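Local coordinates for protein intracellular serine protease (Bacillus licheniformis, PDB 4ZOQ) that probably acts as a subtilisin-like serine endopeptidase of the S8 family, cutting lanthipeptide precursors, at residues R40-D51 / A98-L109; L54-K62 / L247-D255. All coordinates share one frame; numbering follows the deposited sequence.

Contact 1 of 2, residues R40-D51 / A98-L109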
loop_
_atom_site.group_PDB
_atom_site.type_symbol
_atom_site.label_atom_id
_atom_site.label_comp_id
_atom_site.label_asym_id
_atom_site.label_seq_id
_atom_site.Cartn_x
_atom_site.Cartn_y
_atom_site.Cartn_z
ATOM N N ARG B 40 -16.967 -8.818 -9.566
ATOM C CA ARG B 40 -16.983 -8.541 -8.150
ATOM C C ARG B 40 -15.668 -8.976 -7.519
ATOM O O ARG B 40 -15.466 -8.776 -6.320
ATOM C CB ARG B 40 -18.181 -9.253 -7.512
ATOM C CG ARG B 40 -18.829 -8.530 -6.351
ATOM C CD ARG B 40 -20.209 -9.137 -5.996
ATOM N NE ARG B 40 -20.858 -8.346 -4.956
ATOM C CZ ARG B 40 -20.535 -8.426 -3.665
ATOM N NH1 ARG B 40 -19.601 -9.282 -3.270
ATOM N NH2 ARG B 40 -21.149 -7.670 -2.767
ATOM N N GLY B 41 -14.785 -9.580 -8.329
ATOM C CA GLY B 41 -13.521 -10.109 -7.837
ATOM C C GLY B 41 -13.534 -11.593 -7.508
ATOM O O GLY B 41 -14.582 -12.159 -7.160
ATOM N N HIS B 42 -12.377 -12.238 -7.632
ATOM C CA HIS B 42 -12.245 -13.660 -7.292
ATOM C C HIS B 42 -11.651 -13.851 -5.915
ATOM O O HIS B 42 -10.645 -13.247 -5.593
ATOM C CB HIS B 42 -11.394 -14.422 -8.330
ATOM C CG HIS B 42 -12.032 -14.526 -9.685
ATOM N ND1 HIS B 42 -11.447 -15.203 -10.738
ATOM C CD2 HIS B 42 -13.186 -14.010 -10.169
ATOM C CE1 HIS B 42 -12.217 -15.111 -11.804
ATOM N NE2 HIS B 42 -13.276 -14.385 -11.489
ATOM N N PRO B 43 -12.277 -14.708 -5.096
ATOM C CA PRO B 43 -11.701 -15.037 -3.793
ATOM C C PRO B 43 -10.264 -15.549 -3.878
ATOM O O PRO B 43 -9.548 -15.365 -2.912
ATOM C CB PRO B 43 -12.634 -16.139 -3.270
ATOM C CG PRO B 43 -13.931 -15.871 -3.920
ATOM C CD PRO B 43 -13.621 -15.296 -5.273
ATOM N N ASP B 44 -9.852 -16.165 -4.986
ATOM C CA ASP B 44 -8.482 -16.708 -5.094
ATOM C C ASP B 44 -7.507 -15.755 -5.787
ATOM O O ASP B 44 -6.391 -16.141 -6.125
ATOM C CB ASP B 44 -8.475 -18.073 -5.804
ATOM C CG ASP B 44 -8.853 -17.972 -7.238
ATOM O OD1 ASP B 44 -9.580 -17.024 -7.571
ATOM O OD2 ASP B 44 -8.452 -18.842 -8.026
ATOM N N VAL B 45 -7.956 -14.536 -6.058
ATOM C CA VAL B 45 -7.027 -13.437 -6.307
ATOM C C VAL B 45 -6.733 -12.784 -4.955
ATOM O O VAL B 45 -7.649 -12.436 -4.209
ATOM C CB VAL B 45 -7.584 -12.389 -7.290
ATOM C CG1 VAL B 45 -6.811 -11.074 -7.183
ATOM C CG2 VAL B 45 -7.614 -12.943 -8.706
ATOM N N LYS B 46 -5.460 -12.655 -4.609
ATOM C CA LYS B 46 -5.111 -12.208 -3.256
ATOM C C LYS B 46 -4.352 -10.875 -3.295
ATOM O O LYS B 46 -3.375 -10.713 -4.052
ATOM C CB LYS B 46 -4.255 -13.273 -2.529
ATOM C CG LYS B 46 -4.992 -14.574 -2.244
ATOM C CD LYS B 46 -4.201 -15.498 -1.316
ATOM C CE LYS B 46 -2.991 -16.112 -2.002
ATOM N NZ LYS B 46 -2.200 -16.898 -0.996
ATOM N N VAL B 47 -4.801 -9.936 -2.473
ATOM C CA VAL B 47 -4.150 -8.638 -2.326
ATOM C C VAL B 47 -3.476 -8.587 -0.962
ATOM O O VAL B 47 -4.124 -8.786 0.070
ATOM C CB VAL B 47 -5.158 -7.462 -2.473
ATOM C CG1 VAL B 47 -4.490 -6.124 -2.209
ATOM C CG2 VAL B 47 -5.827 -7.486 -3.859
ATOM N N ALA B 48 -2.168 -8.354 -0.961
ATOM C CA ALA B 48 -1.410 -8.255 0.277
ATOM C C ALA B 48 -1.506 -6.841 0.850
ATOM O O ALA B 48 -1.259 -5.856 0.165
ATOM C CB ALA B 48 0.020 -8.645 0.056
ATOM N N LEU B 49 -1.903 -6.768 2.108
ATOM C CA LEU B 49 -2.090 -5.520 2.812
ATOM C C LEU B 49 -0.925 -5.246 3.756
ATOM O O LEU B 49 -0.958 -5.686 4.905
ATOM C CB LEU B 49 -3.382 -5.577 3.617
ATOM C CG LEU B 49 -3.745 -4.257 4.303
ATOM C CD1 LEU B 49 -4.532 -3.367 3.369
ATOM C CD2 LEU B 49 -4.490 -4.495 5.626
ATOM N N ILE B 50 0.109 -4.549 3.285
ATOM C CA ILE B 50 1.265 -4.258 4.142
ATOM C C ILE B 50 0.981 -2.988 4.921
ATOM O O ILE B 50 1.205 -1.884 4.436
ATOM C CB ILE B 50 2.569 -4.099 3.330
ATOM C CG1 ILE B 50 2.842 -5.371 2.549
ATOM C CG2 ILE B 50 3.729 -3.773 4.229
ATOM C CD1 ILE B 50 4.073 -5.373 1.834
ATOM N N ASP B 51 0.524 -3.142 6.155
ATOM C CA ASP B 51 -0.054 -2.018 6.853
ATOM C C ASP B 51 0.034 -2.282 8.347
ATOM O O ASP B 51 0.968 -2.945 8.801
ATOM C CB ASP B 51 -1.513 -1.806 6.421
ATOM C CG ASP B 51 -1.908 -0.319 6.334
ATOM O OD1 ASP B 51 -1.861 0.393 7.369
ATOM O OD2 ASP B 51 -2.344 0.116 5.252
ATOM N N ALA B 98 -13.581 -4.101 -4.913
ATOM C CA ALA B 98 -13.479 -5.518 -5.222
ATOM C C ALA B 98 -13.856 -6.334 -4.004
ATOM O O ALA B 98 -12.979 -6.821 -3.284
ATOM C CB ALA B 98 -12.085 -5.863 -5.657
ATOM N N PRO B 99 -15.160 -6.457 -3.750
ATOM C CA PRO B 99 -15.596 -7.020 -2.468
ATOM C C PRO B 99 -15.280 -8.497 -2.280
ATOM O O PRO B 99 -15.239 -8.940 -1.145
ATOM C CB PRO B 99 -17.120 -6.759 -2.461
ATOM C CG PRO B 99 -17.484 -6.330 -3.840
ATOM C CD PRO B 99 -16.249 -5.789 -4.484
ATOM N N ASP B 100 -14.984 -9.229 -3.343
ATOM C CA ASP B 100 -14.755 -10.660 -3.190
ATOM C C ASP B 100 -13.290 -11.102 -3.285
ATOM O O ASP B 100 -13.010 -12.276 -3.047
ATOM C CB ASP B 100 -15.584 -11.420 -4.234
ATOM C CG ASP B 100 -17.062 -11.414 -3.913
ATOM O OD1 ASP B 100 -17.373 -11.349 -2.711
ATOM O OD2 ASP B 100 -17.900 -11.429 -4.856
ATOM N N VAL B 101 -12.356 -10.204 -3.620
ATOM C CA VAL B 101 -10.944 -10.612 -3.634
ATOM C C VAL B 101 -10.472 -10.857 -2.223
ATOM O O VAL B 101 -11.003 -10.276 -1.271
ATOM C CB VAL B 101 -10.018 -9.597 -4.306
ATOM C CG1 VAL B 101 -10.282 -9.570 -5.801
ATOM C CG2 VAL B 101 -10.159 -8.234 -3.669
ATOM N N THR B 102 -9.473 -11.725 -2.064
ATOM C CA THR B 102 -9.030 -12.039 -0.711
ATOM C C THR B 102 -8.048 -10.965 -0.248
ATOM O O THR B 102 -7.275 -10.436 -1.047
ATOM C CB THR B 102 -8.391 -13.455 -0.640
ATOM O OG1 THR B 102 -9.405 -14.447 -0.857
ATOM C CG2 THR B 102 -7.742 -13.696 0.707
ATOM N N ILE B 103 -8.112 -10.596 1.026
ATOM C CA ILE B 103 -7.188 -9.595 1.533
ATOM C C ILE B 103 -6.344 -10.209 2.644
ATOM O O ILE B 103 -6.884 -10.710 3.615
ATOM C CB ILE B 103 -7.925 -8.337 2.083
ATOM C CG1 ILE B 103 -8.668 -7.586 0.979
ATOM C CG2 ILE B 103 -6.953 -7.393 2.763
ATOM C CD1 ILE B 103 -9.694 -6.564 1.516
ATOM N N THR B 104 -5.024 -10.143 2.524
ATOM C CA THR B 104 -4.157 -10.697 3.561
ATOM C C THR B 104 -3.338 -9.618 4.253
ATOM O O THR B 104 -2.519 -8.961 3.613
ATOM C CB THR B 104 -3.160 -11.716 2.990
ATOM O OG1 THR B 104 -3.823 -12.641 2.117
ATOM C CG2 THR B 104 -2.451 -12.448 4.119
ATOM N N PRO B 105 -3.500 -9.486 5.577
ATOM C CA PRO B 105 -2.772 -8.455 6.334
ATOM C C PRO B 105 -1.332 -8.882 6.633
ATOM O O PRO B 105 -1.127 -9.980 7.157
ATOM C CB PRO B 105 -3.582 -8.328 7.633
ATOM C CG PRO B 105 -4.174 -9.721 7.837
ATOM C CD PRO B 105 -4.379 -10.311 6.438
ATOM N N TYR B 106 -0.365 -8.049 6.245
ATOM C CA TYR B 106 1.018 -8.176 6.670
ATOM C C TYR B 106 1.341 -6.991 7.548
ATOM O O TYR B 106 1.700 -5.916 7.038
ATOM C CB TYR B 106 1.978 -8.222 5.484
ATOM C CG TYR B 106 1.883 -9.489 4.654
ATOM C CD1 TYR B 106 0.786 -9.726 3.830
ATOM C CD2 TYR B 106 2.886 -10.440 4.694
ATOM C CE1 TYR B 106 0.693 -10.867 3.067
ATOM C CE2 TYR B 106 2.811 -11.598 3.926
ATOM C CZ TYR B 106 1.708 -11.803 3.117
ATOM O OH TYR B 106 1.620 -12.943 2.356
ATOM N N GLN B 107 1.221 -7.194 8.861
ATOM C CA GLN B 107 1.339 -6.118 9.846
ATOM C C GLN B 107 2.784 -5.715 10.112
ATOM O O GLN B 107 3.542 -6.438 10.757
ATOM C CB GLN B 107 0.656 -6.516 11.164
ATOM C CG GLN B 107 0.750 -5.424 12.222
ATOM C CD GLN B 107 -0.210 -5.650 13.379
ATOM O OE1 GLN B 107 -0.875 -6.676 13.451
ATOM N NE2 GLN B 107 -0.328 -4.664 14.250
ATOM N N VAL B 108 3.165 -4.557 9.596
ATOM C CA VAL B 108 4.522 -4.052 9.779
ATOM C C VAL B 108 4.532 -2.694 10.459
ATOM O O VAL B 108 5.584 -2.105 10.667
ATOM C CB VAL B 108 5.251 -3.961 8.442
ATOM C CG1 VAL B 108 5.262 -5.312 7.757
ATOM C CG2 VAL B 108 4.576 -2.928 7.544
ATOM N N LEU B 109 3.348 -2.206 10.802
ATOM C CA LEU B 109 3.195 -0.920 11.476
ATOM C C LEU B 109 2.376 -1.075 12.743
ATOM O O LEU B 109 1.523 -1.974 12.860
ATOM C CB LEU B 109 2.505 0.118 10.575
ATOM C CG LEU B 109 3.038 0.420 9.175
ATOM C CD1 LEU B 109 2.058 1.335 8.452
ATOM C CD2 LEU B 109 4.411 1.054 9.260
HETATM O O HOH W 1 -17.651 -12.787 -7.248
#
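Arg40 and Asp100 form a salt bridge where the two loops meet ahead of the strands, with Arg40 NH1 3.1 Å from Asp100 OD1. The same NH1 donates a hydrogen bond to Asp100 OD2, which lies in the guanidinium plane. The two flat groups are turned 44° apart, and OD2 is met from above its carboxylate plane. Pro99 CG sits over the centre of one guanidinium face, 3.6 Å above it. The Arg40 chain, extended from CG to NE, crosses the Pro99 ring at about a right angle. With Arg40 cut back to alanine, the Asp100 carboxylate would probably lose its charged mate and the Pro99 ring its cover. A water joins Asp100 OD2 to Gly41 O. A CB on Gly41 would clash with Val101 CG1 and with the carbonyl before it.

Backbone bonds join the strands. Strands 46-51 and 102-107 run parallel, in register from Lys46–Thr102 to Asp51–Gln107. The ladder includes Val47 N to Thr102 O (2.9 Å) and Leu49 N to Thr104 O (2.7 Å). At its end Asp51 O accepts from both Val108 N (2.8 Å) and Leu109 N.

Apolar contacts flank the ladder. With CG2 anti to the backbone N, Ile50 turns that methyl onto Val108 CG2, 3.5 Å away. Ala48 CB meets Tyr106 CE1 at 3.8 Å. Tyr106 OH bonds Asp129.

Strand 46-51 ends at Asp51, the predicted charge-relay aspartate, whose OD1 bonds His86 ND1. The pair belongs to the parallel core of the subtilisin-like sheet. Strand 46-51 lies between 102-110 and 133-136. Helix 86-97 packs on Val47 and Leu49, helix 116-128 on Ala48, Ile50 and Tyr106. Helix 275-297 packs on Val45 and Val101.

Contact 2 of 2, residues L54-K62 / L247-D255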
loop_
_atom_site.group_PDB
_atom_site.type_symbol
_atom_site.label_atom_id
_atom_site.label_comp_id
_atom_site.label_asym_id
_atom_site.label_seq_id
_atom_site.Cartn_x
_atom_site.Cartn_y
_atom_site.Cartn_z
ATOM N N LEU B 54 -5.137 -5.653 10.863
ATOM C CA LEU B 54 -6.470 -5.634 10.296
ATOM C C LEU B 54 -7.479 -6.062 11.322
ATOM O O LEU B 54 -7.262 -7.002 12.073
ATOM C CB LEU B 54 -6.535 -6.530 9.057
ATOM C CG LEU B 54 -7.830 -6.651 8.254
ATOM C CD1 LEU B 54 -8.349 -5.286 7.834
ATOM C CD2 LEU B 54 -7.584 -7.471 7.034
ATOM N N ASP B 55 -8.598 -5.357 11.328
ATOM C CA ASP B 55 -9.745 -5.708 12.132
ATOM C C ASP B 55 -10.450 -6.906 11.487
ATOM O O ASP B 55 -11.346 -6.759 10.651
ATOM C CB ASP B 55 -10.663 -4.490 12.255
ATOM C CG ASP B 55 -11.790 -4.704 13.222
ATOM O OD1 ASP B 55 -11.575 -5.408 14.234
ATOM O OD2 ASP B 55 -12.887 -4.152 12.977
ATOM N N LEU B 56 -10.020 -8.095 11.902
ATOM C CA LEU B 56 -10.333 -9.374 11.249
ATOM C C LEU B 56 -11.814 -9.725 11.219
ATOM O O LEU B 56 -12.254 -10.526 10.387
ATOM C CB LEU B 56 -9.555 -10.500 11.937
ATOM C CG LEU B 56 -8.037 -10.313 11.891
ATOM C CD1 LEU B 56 -7.320 -11.344 12.755
ATOM C CD2 LEU B 56 -7.574 -10.422 10.453
ATOM N N ASP B 57 -12.582 -9.185 12.156
ATOM C CA ASP B 57 -13.977 -9.560 12.200
ATOM C C ASP B 57 -14.919 -8.381 11.867
ATOM O O ASP B 57 -16.118 -8.419 12.185
ATOM C CB ASP B 57 -14.291 -10.133 13.593
ATOM C CG ASP B 57 -15.490 -11.060 13.589
ATOM O OD1 ASP B 57 -15.657 -11.809 12.592
ATOM O OD2 ASP B 57 -16.273 -11.033 14.567
ATOM N N HIS B 58 -14.397 -7.367 11.189
ATOM C CA HIS B 58 -15.225 -6.268 10.691
ATOM C C HIS B 58 -16.272 -6.842 9.739
ATOM O O HIS B 58 -15.932 -7.630 8.855
ATOM C CB HIS B 58 -14.376 -5.187 9.996
ATOM C CG HIS B 58 -15.119 -3.910 9.721
ATOM N ND1 HIS B 58 -16.089 -3.801 8.743
ATOM C CD2 HIS B 58 -15.047 -2.695 10.314
ATOM C CE1 HIS B 58 -16.573 -2.573 8.738
ATOM N NE2 HIS B 58 -15.956 -1.880 9.680
ATOM N N PRO B 59 -17.551 -6.479 9.940
ATOM C CA PRO B 59 -18.665 -7.045 9.158
ATOM C C PRO B 59 -18.430 -6.978 7.655
ATOM O O PRO B 59 -18.775 -7.904 6.916
ATOM C CB PRO B 59 -19.866 -6.153 9.538
ATOM C CG PRO B 59 -19.495 -5.542 10.831
ATOM C CD PRO B 59 -17.998 -5.407 10.848
ATOM N N ASP B 60 -17.798 -5.899 7.208
ATOM C CA ASP B 60 -17.573 -5.723 5.784
ATOM C C ASP B 60 -16.349 -6.474 5.276
ATOM O O ASP B 60 -16.287 -6.830 4.102
ATOM C CB ASP B 60 -17.454 -4.238 5.473
ATOM C CG ASP B 60 -18.723 -3.484 5.779
ATOM O OD1 ASP B 60 -19.824 -4.054 5.585
ATOM O OD2 ASP B 60 -18.622 -2.322 6.214
ATOM N N LEU B 61 -15.391 -6.757 6.154
ATOM C CA LEU B 61 -14.107 -7.303 5.692
ATOM C C LEU B 61 -13.936 -8.804 5.990
ATOM O O LEU B 61 -13.195 -9.482 5.289
ATOM C CB LEU B 61 -12.946 -6.526 6.329
ATOM C CG LEU B 61 -13.062 -5.010 6.165
ATOM C CD1 LEU B 61 -11.913 -4.247 6.869
ATOM C CD2 LEU B 61 -13.198 -4.619 4.690
ATOM N N LYS B 62 -14.623 -9.334 7.003
ATOM C CA LYS B 62 -14.375 -10.722 7.431
ATOM C C LYS B 62 -14.584 -11.770 6.316
ATOM O O LYS B 62 -13.834 -12.732 6.259
ATOM C CB LYS B 62 -15.208 -11.074 8.672
ATOM C CG LYS B 62 -16.710 -11.031 8.492
ATOM C CD LYS B 62 -17.398 -11.326 9.821
ATOM C CE LYS B 62 -18.932 -11.300 9.714
ATOM N NZ LYS B 62 -19.479 -12.600 9.215
ATOM N N LEU B 247 -15.518 8.016 3.086
ATOM C CA LEU B 247 -15.810 7.058 4.146
ATOM C C LEU B 247 -14.780 5.921 4.139
ATOM O O LEU B 247 -14.331 5.476 3.085
ATOM C CB LEU B 247 -17.233 6.498 4.019
ATOM C CG LEU B 247 -17.816 5.934 5.327
ATOM C CD1 LEU B 247 -17.977 7.058 6.329
ATOM C CD2 LEU B 247 -19.141 5.224 5.125
ATOM N N THR B 248 -14.435 5.452 5.329
ATOM C CA THR B 248 -13.542 4.308 5.520
ATOM C C THR B 248 -14.163 3.288 6.476
ATOM O O THR B 248 -14.934 3.632 7.396
ATOM C CB THR B 248 -12.191 4.751 6.123
ATOM O OG1 THR B 248 -12.413 5.376 7.408
ATOM C CG2 THR B 248 -11.498 5.736 5.227
ATOM N N THR B 249 -13.792 2.035 6.297
ATOM C CA THR B 249 -14.074 1.050 7.326
ATOM C C THR B 249 -13.061 1.282 8.427
ATOM O O THR B 249 -11.868 1.466 8.181
ATOM C CB THR B 249 -14.015 -0.385 6.806
ATOM O OG1 THR B 249 -12.832 -0.542 6.020
ATOM C CG2 THR B 249 -15.209 -0.692 5.919
ATOM N N TYR B 250 -13.562 1.286 9.652
ATOM C CA TYR B 250 -12.761 1.602 10.824
ATOM C C TYR B 250 -13.030 0.479 11.833
ATOM O O TYR B 250 -14.137 -0.087 11.821
ATOM C CB TYR B 250 -13.141 2.986 11.348
ATOM C CG TYR B 250 -12.094 3.646 12.221
ATOM C CD1 TYR B 250 -10.849 4.015 11.697
ATOM C CD2 TYR B 250 -12.373 3.954 13.550
ATOM C CE1 TYR B 250 -9.893 4.629 12.488
ATOM C CE2 TYR B 250 -11.431 4.576 14.349
ATOM C CZ TYR B 250 -10.195 4.914 13.810
ATOM O OH TYR B 250 -9.273 5.527 14.604
ATOM N N PRO B 251 -12.006 0.085 12.626
ATOM C CA PRO B 251 -12.175 -1.060 13.536
ATOM C C PRO B 251 -13.449 -0.918 14.374
ATOM O O PRO B 251 -13.651 0.081 15.057
ATOM C CB PRO B 251 -10.921 -1.010 14.400
ATOM C CG PRO B 251 -9.889 -0.342 13.538
ATOM C CD PRO B 251 -10.663 0.692 12.753
ATOM N N LYS B 252 -14.324 -1.908 14.282
ATOM C CA LYS B 252 -15.668 -1.751 14.803
ATOM C C LYS B 252 -15.670 -1.548 16.324
ATOM O O LYS B 252 -16.547 -0.879 16.869
ATOM C CB LYS B 252 -16.522 -2.958 14.423
ATOM C CG LYS B 252 -16.679 -3.945 15.542
ATOM C CD LYS B 252 -17.160 -5.310 15.086
ATOM C CE LYS B 252 -16.034 -6.126 14.500
ATOM N NZ LYS B 252 -16.603 -7.391 13.972
ATOM N N GLY B 253 -14.678 -2.093 17.013
ATOM C CA GLY B 253 -14.646 -1.952 18.452
ATOM C C GLY B 253 -13.858 -0.745 18.902
ATOM O O GLY B 253 -13.525 -0.628 20.076
ATOM N N LYS B 254 -13.568 0.163 17.976
ATOM C CA LYS B 254 -12.766 1.339 18.283
ATOM C C LYS B 254 -13.671 2.553 18.149
ATOM O O LYS B 254 -14.525 2.573 17.278
ATOM C CB LYS B 254 -11.543 1.402 17.353
ATOM C CG LYS B 254 -10.457 2.374 17.779
ATOM C CD LYS B 254 -9.365 2.549 16.726
ATOM C CE LYS B 254 -8.397 3.671 17.130
ATOM N NZ LYS B 254 -7.251 3.170 17.931
ATOM N N ASP B 255 -13.539 3.542 19.029
ATOM C CA ASP B 255 -14.360 4.758 18.916
ATOM C C ASP B 255 -13.931 5.565 17.697
ATOM O O ASP B 255 -12.736 5.746 17.470
ATOM C CB ASP B 255 -14.237 5.649 20.159
ATOM C CG ASP B 255 -14.932 5.078 21.391
ATOM O OD1 ASP B 255 -15.928 4.307 21.289
ATOM O OD2 ASP B 255 -14.485 5.457 22.492
HETATM O O HOH W 2 -12.690 -3.728 16.577
#
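Asp55 and His58 both turn CG anti to the backbone N (chi1 -172° and -168°), which carries their polar ends to the chain at 249-252. Both belong to a type I turn from Asp55 to His58. Asp55 is also the centre of an inverse gamma turn.

Asp55 OD2 accepts a hydrogen bond from Lys252 N at 3.0 Å. The N-H reaches it from above the carboxylate plane, 44° out. The other oxygen, Asp55 OD1, takes a bond from a water. That water accepts from Gly253 N at 2.6 Å. One carboxylate therefore holds the amides of the two middle residues, Lys252 and Gly253, of the Pro251–Lys254 turn, one directly and one through water. The ion pair between Asp57 and Lys252 is long, and the place of the lysine nitrogen is uncertain.

The His58 ring lies between two residues. Thr249 CB stands over one face in a CH-pi contact, 4.1 Å from the ring centroid. Pro59 CD covers the opposite face, offset toward the rim. In the ring plane, Tyr250 O is 3.1 Å from His58 CD2. His58 ND1 accepts from Asp60 N at 3.1 Å, and NE2 bonds Gly268 O. Thr249 CG2 touches His58 CE1 at 3.7 Å, and Leu61 CD1 approaches Thr249 OG1, which bonds Thr88 O.

The chain at 247-255 leaves strand 246-249 here, beside strand 269-272. The acceptor role of ND1 and the bond from NE2 to Gly268 O are consistent with a neutral His58 protonated at NE2. Across the contact one amide-carboxylate bond and a CH-pi contact do the joining, while the ring's own hydrogen bonds, to Asp60 and Gly268, set its rotation.

In the fold
Contact 1 and contact 2 lie in the same subtilase-family region, their centres 14 Å apart. Their segments alternate along the chain. Strand 46-51 of contact 1 runs almost directly into the 54-62 loop of contact 2. The two touch through packing, with Pro105 CB 3.7 Å from Leu54 CB. Contact 1 holds Asp51 of the predicted charge relay. The Asp51 side chain is, by nearest atoms, about 2 Å from that of His86 and about 6 Å from that of Ser276. Contact 2 lies further out: the Tyr250 side chain is, by nearest atoms, about 7 Å from that of His86. Helix 86-97 links them, packing on Leu49 in contact 1 and on Leu54 and Leu61 in contact 2.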